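Local coordinates for EVE domain-containing protein (Pseudomonas syringae pv. tomato str. DC3000, PDB 2EVE) that is of unknown function but consists largely of an EVE domain and may, like its PUA-related relatives, bind nucleic acid, at residues L109-L123 / M135-L148. Numbering follows the deposited sequence.
Sequences LGLGYLKQQSQLEQL and MPVTAEQWAAILAL
L120 and Q141 bring the two backbones closest, with 5.9 Å between their CA atoms, where the loop after helix 111-115 runs past helix 139-148. In this EVE domain, related to PUA domains, the C-terminal helix thus packs against the chain that leaves strand 95-110. The axes of helices 111-115 and 139-148 stay 12.0 Å apart at 122°. Apolar side chains, mostly leucines with I145, occupy the interval; no direct hydrogen bond crosses between the segments. L148 divides its methyls: CD2 sits between Y113 OH, 3.3 Å away, and Q117 OE1, CD1 between Q117 CG and L114 CD2. The Q117 chain folds back at chi2 (-52°), and its NE2 donates almost straight to Y113 O, fixing the amide beside L148. Deeper in, I145 receives L109 CD1 on its CG2 and L120 CD1 on its CG1; I59 and F48 of the sheet also touch I145. L123, with CG anti to the backbone N (chi1 -173°), sends CD1 among SE of selenomethionine M135, V137 CG2 and the amide oxygen of Q141.

Q141 illustrates how one amide can serve both segments. Its OE1 accepts from T138 N at 2.9 Å, and the backbone N of Q141 donates to T138 OG1, closing the capping box that starts the helix. This orients NE2 toward the 120-123 turn, where water does the joining. One water, 2.9 Å from Q141 NE2, accepts from Q122 N and donates to Q119 O; a second accepts from NE2 and donates to Q122 O at 2.7 Å.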
loop_
_atom_site.group_PDB
_atom_site.type_symbol
_atom_site.label_atom_id
_atom_site.label_comp_id
_atom_site.label_asym_id
_atom_site.label_seq_id
_atom_site.Cartn_x
_atom_site.Cartn_y
_atom_site.Cartn_z
ATOM N N LEU A 109 13.196 3.992 -4.316
ATOM C CA LEU A 109 14.022 2.828 -4.004
ATOM C C LEU A 109 13.521 1.709 -4.906
ATOM O O LEU A 109 12.520 1.057 -4.607
ATOM C CB LEU A 109 13.873 2.429 -2.533
ATOM C CG LEU A 109 14.443 3.413 -1.508
ATOM C CD1 LEU A 109 14.152 2.919 -0.096
ATOM C CD2 LEU A 109 15.947 3.557 -1.718
ATOM N N GLY A 110 14.223 1.508 -6.018
ATOM C CA GLY A 110 13.837 0.498 -6.986
ATOM C C GLY A 110 13.684 -0.922 -6.479
ATOM O O GLY A 110 14.358 -1.342 -5.539
ATOM N N LEU A 111 12.790 -1.662 -7.120
ATOM C CA LEU A 111 12.535 -3.047 -6.761
ATOM C C LEU A 111 13.817 -3.872 -6.849
ATOM O O LEU A 111 14.126 -4.654 -5.949
ATOM C CB LEU A 111 11.473 -3.638 -7.689
ATOM C CG LEU A 111 11.139 -5.120 -7.504
ATOM C CD1 LEU A 111 10.559 -5.361 -6.119
ATOM C CD2 LEU A 111 10.151 -5.545 -8.579
ATOM N N GLY A 112 14.559 -3.695 -7.937
ATOM C CA GLY A 112 15.798 -4.435 -8.111
ATOM C C GLY A 112 16.783 -4.154 -6.994
ATOM O O GLY A 112 17.480 -5.055 -6.520
ATOM N N TYR A 113 16.834 -2.896 -6.570
ATOM C CA TYR A 113 17.728 -2.465 -5.503
ATOM C C TYR A 113 17.330 -3.109 -4.174
ATOM O O TYR A 113 18.185 -3.536 -3.394
ATOM C CB TYR A 113 17.691 -0.936 -5.401
ATOM C CG TYR A 113 18.604 -0.337 -4.355
ATOM C CD1 TYR A 113 19.912 -0.793 -4.194
ATOM C CD2 TYR A 113 18.168 0.709 -3.543
ATOM C CE1 TYR A 113 20.764 -0.221 -3.250
ATOM C CE2 TYR A 113 19.009 1.289 -2.598
ATOM C CZ TYR A 113 20.304 0.820 -2.455
ATOM O OH TYR A 113 21.131 1.388 -1.515
ATOM N N LEU A 114 16.028 -3.187 -3.922
ATOM C CA LEU A 114 15.530 -3.790 -2.692
ATOM C C LEU A 114 15.814 -5.291 -2.666
ATOM O O LEU A 114 16.081 -5.857 -1.608
ATOM C CB LEU A 114 14.024 -3.537 -2.557
ATOM C CG LEU A 114 13.610 -2.068 -2.421
ATOM C CD1 LEU A 114 12.099 -1.934 -2.546
ATOM C CD2 LEU A 114 14.086 -1.530 -1.077
ATOM N N LYS A 115 15.760 -5.933 -3.829
ATOM C CA LYS A 115 16.018 -7.369 -3.907
ATOM C C LYS A 115 17.475 -7.707 -3.593
ATOM O O LYS A 115 17.805 -8.855 -3.305
ATOM C CB LYS A 115 15.649 -7.906 -5.295
ATOM C CG LYS A 115 14.152 -7.958 -5.563
ATOM C CD LYS A 115 13.855 -8.530 -6.942
ATOM C CE LYS A 115 12.356 -8.633 -7.189
ATOM N NZ LYS A 115 12.053 -9.153 -8.555
ATOM N N GLN A 116 18.346 -6.704 -3.646
ATOM C CA GLN A 116 19.759 -6.915 -3.357
ATOM C C GLN A 116 20.045 -6.866 -1.858
ATOM O O GLN A 116 21.170 -7.119 -1.428
ATOM C CB GLN A 116 20.606 -5.856 -4.069
ATOM C CG GLN A 116 20.570 -5.944 -5.586
ATOM C CD GLN A 116 21.309 -4.798 -6.251
ATOM O OE1 GLN A 116 21.512 -4.795 -7.465
ATOM N NE2 GLN A 116 21.712 -3.813 -5.456
ATOM N N GLN A 117 19.026 -6.548 -1.064
ATOM C CA GLN A 117 19.182 -6.450 0.384
ATOM C C GLN A 117 18.866 -7.761 1.100
ATOM O O GLN A 117 17.727 -8.227 1.090
ATOM C CB GLN A 117 18.276 -5.344 0.933
ATOM C CG GLN A 117 18.349 -4.031 0.162
ATOM C CD GLN A 117 19.775 -3.542 -0.019
ATOM O OE1 GLN A 117 20.554 -3.498 0.934
ATOM N NE2 GLN A 117 20.117 -3.161 -1.243
ATOM N N SER A 118 19.877 -8.347 1.735
ATOM C CA SER A 118 19.688 -9.603 2.448
ATOM C C SER A 118 18.682 -9.462 3.592
ATOM O O SER A 118 17.947 -10.401 3.899
ATOM C CB SER A 118 21.031 -10.112 2.993
ATOM O OG SER A 118 21.599 -9.199 3.915
ATOM N N GLN A 119 18.644 -8.289 4.216
ATOM C CA GLN A 119 17.725 -8.047 5.323
ATOM C C GLN A 119 16.261 -8.032 4.904
ATOM O O GLN A 119 15.369 -8.070 5.750
ATOM C CB GLN A 119 18.058 -6.724 6.017
ATOM C CG GLN A 119 19.195 -6.812 7.012
ATOM C CD GLN A 119 19.474 -5.486 7.687
ATOM O OE1 GLN A 119 19.997 -4.558 7.068
ATOM N NE2 GLN A 119 19.114 -5.385 8.962
ATOM N N LEU A 120 16.011 -7.977 3.601
ATOM C CA LEU A 120 14.639 -7.951 3.105
ATOM C C LEU A 120 14.243 -9.249 2.409
ATOM O O LEU A 120 13.205 -9.310 1.757
ATOM C CB LEU A 120 14.452 -6.781 2.135
ATOM C CG LEU A 120 14.793 -5.375 2.641
ATOM C CD1 LEU A 120 14.555 -4.361 1.528
ATOM C CD2 LEU A 120 13.942 -5.039 3.858
ATOM N N GLU A 121 15.054 -10.290 2.550
ATOM C CA GLU A 121 14.753 -11.560 1.896
ATOM C C GLU A 121 13.405 -12.160 2.289
ATOM O O GLU A 121 12.809 -12.910 1.516
ATOM C CB GLU A 121 15.865 -12.575 2.169
ATOM C CG GLU A 121 17.199 -12.205 1.545
ATOM C CD GLU A 121 18.258 -13.265 1.774
ATOM O OE1 GLU A 121 18.530 -13.589 2.950
ATOM O OE2 GLU A 121 18.816 -13.773 0.781
ATOM N N GLN A 122 12.923 -11.824 3.483
ATOM C CA GLN A 122 11.646 -12.345 3.967
ATOM C C GLN A 122 10.462 -11.440 3.641
ATOM O O GLN A 122 9.329 -11.730 4.023
ATOM C CB GLN A 122 11.708 -12.572 5.479
ATOM C CG GLN A 122 12.663 -13.675 5.898
ATOM C CD GLN A 122 12.275 -15.024 5.325
ATOM O OE1 GLN A 122 11.177 -15.524 5.576
ATOM N NE2 GLN A 122 13.174 -15.622 4.551
ATOM N N LEU A 123 10.725 -10.345 2.939
ATOM C CA LEU A 123 9.663 -9.419 2.565
ATOM C C LEU A 123 8.948 -9.984 1.340
ATOM O O LEU A 123 9.578 -10.269 0.324
ATOM C CB LEU A 123 10.262 -8.051 2.238
ATOM C CG LEU A 123 9.277 -6.913 1.974
ATOM C CD1 LEU A 123 8.481 -6.605 3.243
ATOM C CD2 LEU A 123 10.054 -5.691 1.516
HETATM N N MSE A 135 1.101 -5.706 2.569
HETATM C CA MSE A 135 1.885 -6.638 3.369
HETATM C C MSE A 135 2.482 -6.020 4.617
HETATM O O MSE A 135 2.681 -4.808 4.696
HETATM C CB MSE A 135 3.044 -7.158 2.527
HETATM C CG MSE A 135 4.028 -6.041 2.167
HETATM SE SE MSE A 135 5.352 -6.525 0.853
HETATM C CE MSE A 135 4.156 -6.586 -0.658
ATOM N N PRO A 136 2.787 -6.859 5.614
ATOM C CA PRO A 136 3.386 -6.353 6.846
ATOM C C PRO A 136 4.877 -6.127 6.583
ATOM O O PRO A 136 5.448 -6.706 5.658
ATOM C CB PRO A 136 3.138 -7.488 7.842
ATOM C CG PRO A 136 3.224 -8.702 6.978
ATOM C CD PRO A 136 2.462 -8.293 5.731
ATOM N N VAL A 137 5.487 -5.265 7.384
ATOM C CA VAL A 137 6.912 -4.970 7.283
ATOM C C VAL A 137 7.414 -5.015 8.723
ATOM O O VAL A 137 6.856 -4.345 9.591
ATOM C CB VAL A 137 7.165 -3.555 6.684
ATOM C CG1 VAL A 137 8.644 -3.199 6.783
ATOM C CG2 VAL A 137 6.719 -3.515 5.225
ATOM N N THR A 138 8.441 -5.820 8.988
ATOM C CA THR A 138 8.971 -5.924 10.345
ATOM C C THR A 138 9.741 -4.663 10.707
ATOM O O THR A 138 10.106 -3.877 9.833
ATOM C CB THR A 138 9.926 -7.123 10.498
ATOM O OG1 THR A 138 11.110 -6.889 9.728
ATOM C CG2 THR A 138 9.256 -8.405 10.033
ATOM N N ALA A 139 9.980 -4.469 11.998
ATOM C CA ALA A 139 10.720 -3.302 12.456
ATOM C C ALA A 139 12.117 -3.308 11.850
ATOM O O ALA A 139 12.660 -2.257 11.510
ATOM C CB ALA A 139 10.807 -3.298 13.981
ATOM N N GLU A 140 12.696 -4.500 11.708
ATOM C CA GLU A 140 14.034 -4.632 11.143
ATOM C C GLU A 140 14.043 -4.270 9.664
ATOM O O GLU A 140 14.956 -3.592 9.189
ATOM C CB GLU A 140 14.563 -6.060 11.313
ATOM C CG GLU A 140 14.359 -6.648 12.698
ATOM C CD GLU A 140 13.047 -7.406 12.816
ATOM O OE1 GLU A 140 12.976 -8.563 12.340
ATOM O OE2 GLU A 140 12.083 -6.841 13.374
ATOM N N GLN A 141 13.030 -4.722 8.932
ATOM C CA GLN A 141 12.957 -4.423 7.509
ATOM C C GLN A 141 12.719 -2.934 7.305
ATOM O O GLN A 141 13.294 -2.325 6.407
ATOM C CB GLN A 141 11.841 -5.238 6.850
ATOM C CG GLN A 141 12.052 -6.739 6.948
ATOM C CD GLN A 141 10.840 -7.531 6.498
ATOM O OE1 GLN A 141 9.700 -7.098 6.681
ATOM N NE2 GLN A 141 11.077 -8.710 5.926
ATOM N N TRP A 142 11.871 -2.354 8.147
ATOM C CA TRP A 142 11.565 -0.934 8.060
ATOM C C TRP A 142 12.830 -0.101 8.262
ATOM O O TRP A 142 13.124 0.796 7.474
ATOM C CB TRP A 142 10.507 -0.561 9.106
ATOM C CG TRP A 142 10.015 0.859 9.004
ATOM C CD1 TRP A 142 10.550 1.961 9.611
ATOM C CD2 TRP A 142 8.909 1.330 8.221
ATOM N NE1 TRP A 142 9.847 3.088 9.251
ATOM C CE2 TRP A 142 8.836 2.729 8.399
ATOM C CE3 TRP A 142 7.975 0.705 7.382
ATOM C CZ2 TRP A 142 7.862 3.514 7.771
ATOM C CZ3 TRP A 142 7.007 1.487 6.756
ATOM C CH2 TRP A 142 6.960 2.880 6.956
ATOM N N ALA A 143 13.580 -0.408 9.315
ATOM C CA ALA A 143 14.812 0.316 9.603
ATOM C C ALA A 143 15.816 0.148 8.468
ATOM O O ALA A 143 16.523 1.089 8.110
ATOM C CB ALA A 143 15.416 -0.182 10.912
ATOM N N ALA A 144 15.875 -1.052 7.897
ATOM C CA ALA A 144 16.800 -1.323 6.805
ATOM C C ALA A 144 16.479 -0.473 5.583
ATOM O O ALA A 144 17.378 0.050 4.925
ATOM C CB ALA A 144 16.759 -2.804 6.438
ATOM N N ILE A 145 15.194 -0.338 5.277
ATOM C CA ILE A 145 14.787 0.453 4.127
ATOM C C ILE A 145 15.041 1.940 4.371
ATOM O O ILE A 145 15.491 2.650 3.472
ATOM C CB ILE A 145 13.304 0.191 3.780
ATOM C CG1 ILE A 145 13.166 -1.239 3.249
ATOM C CG2 ILE A 145 12.816 1.190 2.739
ATOM C CD1 ILE A 145 11.747 -1.724 3.100
ATOM N N LEU A 146 14.777 2.413 5.585
ATOM C CA LEU A 146 15.022 3.819 5.888
ATOM C C LEU A 146 16.511 4.125 5.726
ATOM O O LEU A 146 16.882 5.190 5.232
ATOM C CB LEU A 146 14.580 4.164 7.314
ATOM C CG LEU A 146 13.081 4.184 7.621
ATOM C CD1 LEU A 146 12.875 4.651 9.054
ATOM C CD2 LEU A 146 12.352 5.111 6.654
ATOM N N ALA A 147 17.360 3.187 6.136
ATOM C CA ALA A 147 18.803 3.370 6.024
ATOM C C ALA A 147 19.233 3.434 4.562
ATOM O O ALA A 147 20.214 4.097 4.227
ATOM C CB ALA A 147 19.534 2.236 6.740
ATOM N N LEU A 148 18.503 2.740 3.692
ATOM C CA LEU A 148 18.819 2.739 2.268
ATOM C C LEU A 148 18.608 4.117 1.655
ATOM O O LEU A 148 19.227 4.455 0.649
ATOM C CB LEU A 148 17.962 1.714 1.520
ATOM C CG LEU A 148 18.342 0.240 1.655
ATOM C CD1 LEU A 148 17.362 -0.603 0.850
ATOM C CD2 LEU A 148 19.767 0.020 1.154
HETATM O O HOH W 1 13.597 -10.134 5.729
HETATM O O HOH W 2 17.533 -3.491 10.136
HETATM O O HOH W 3 8.973 -10.886 6.543
#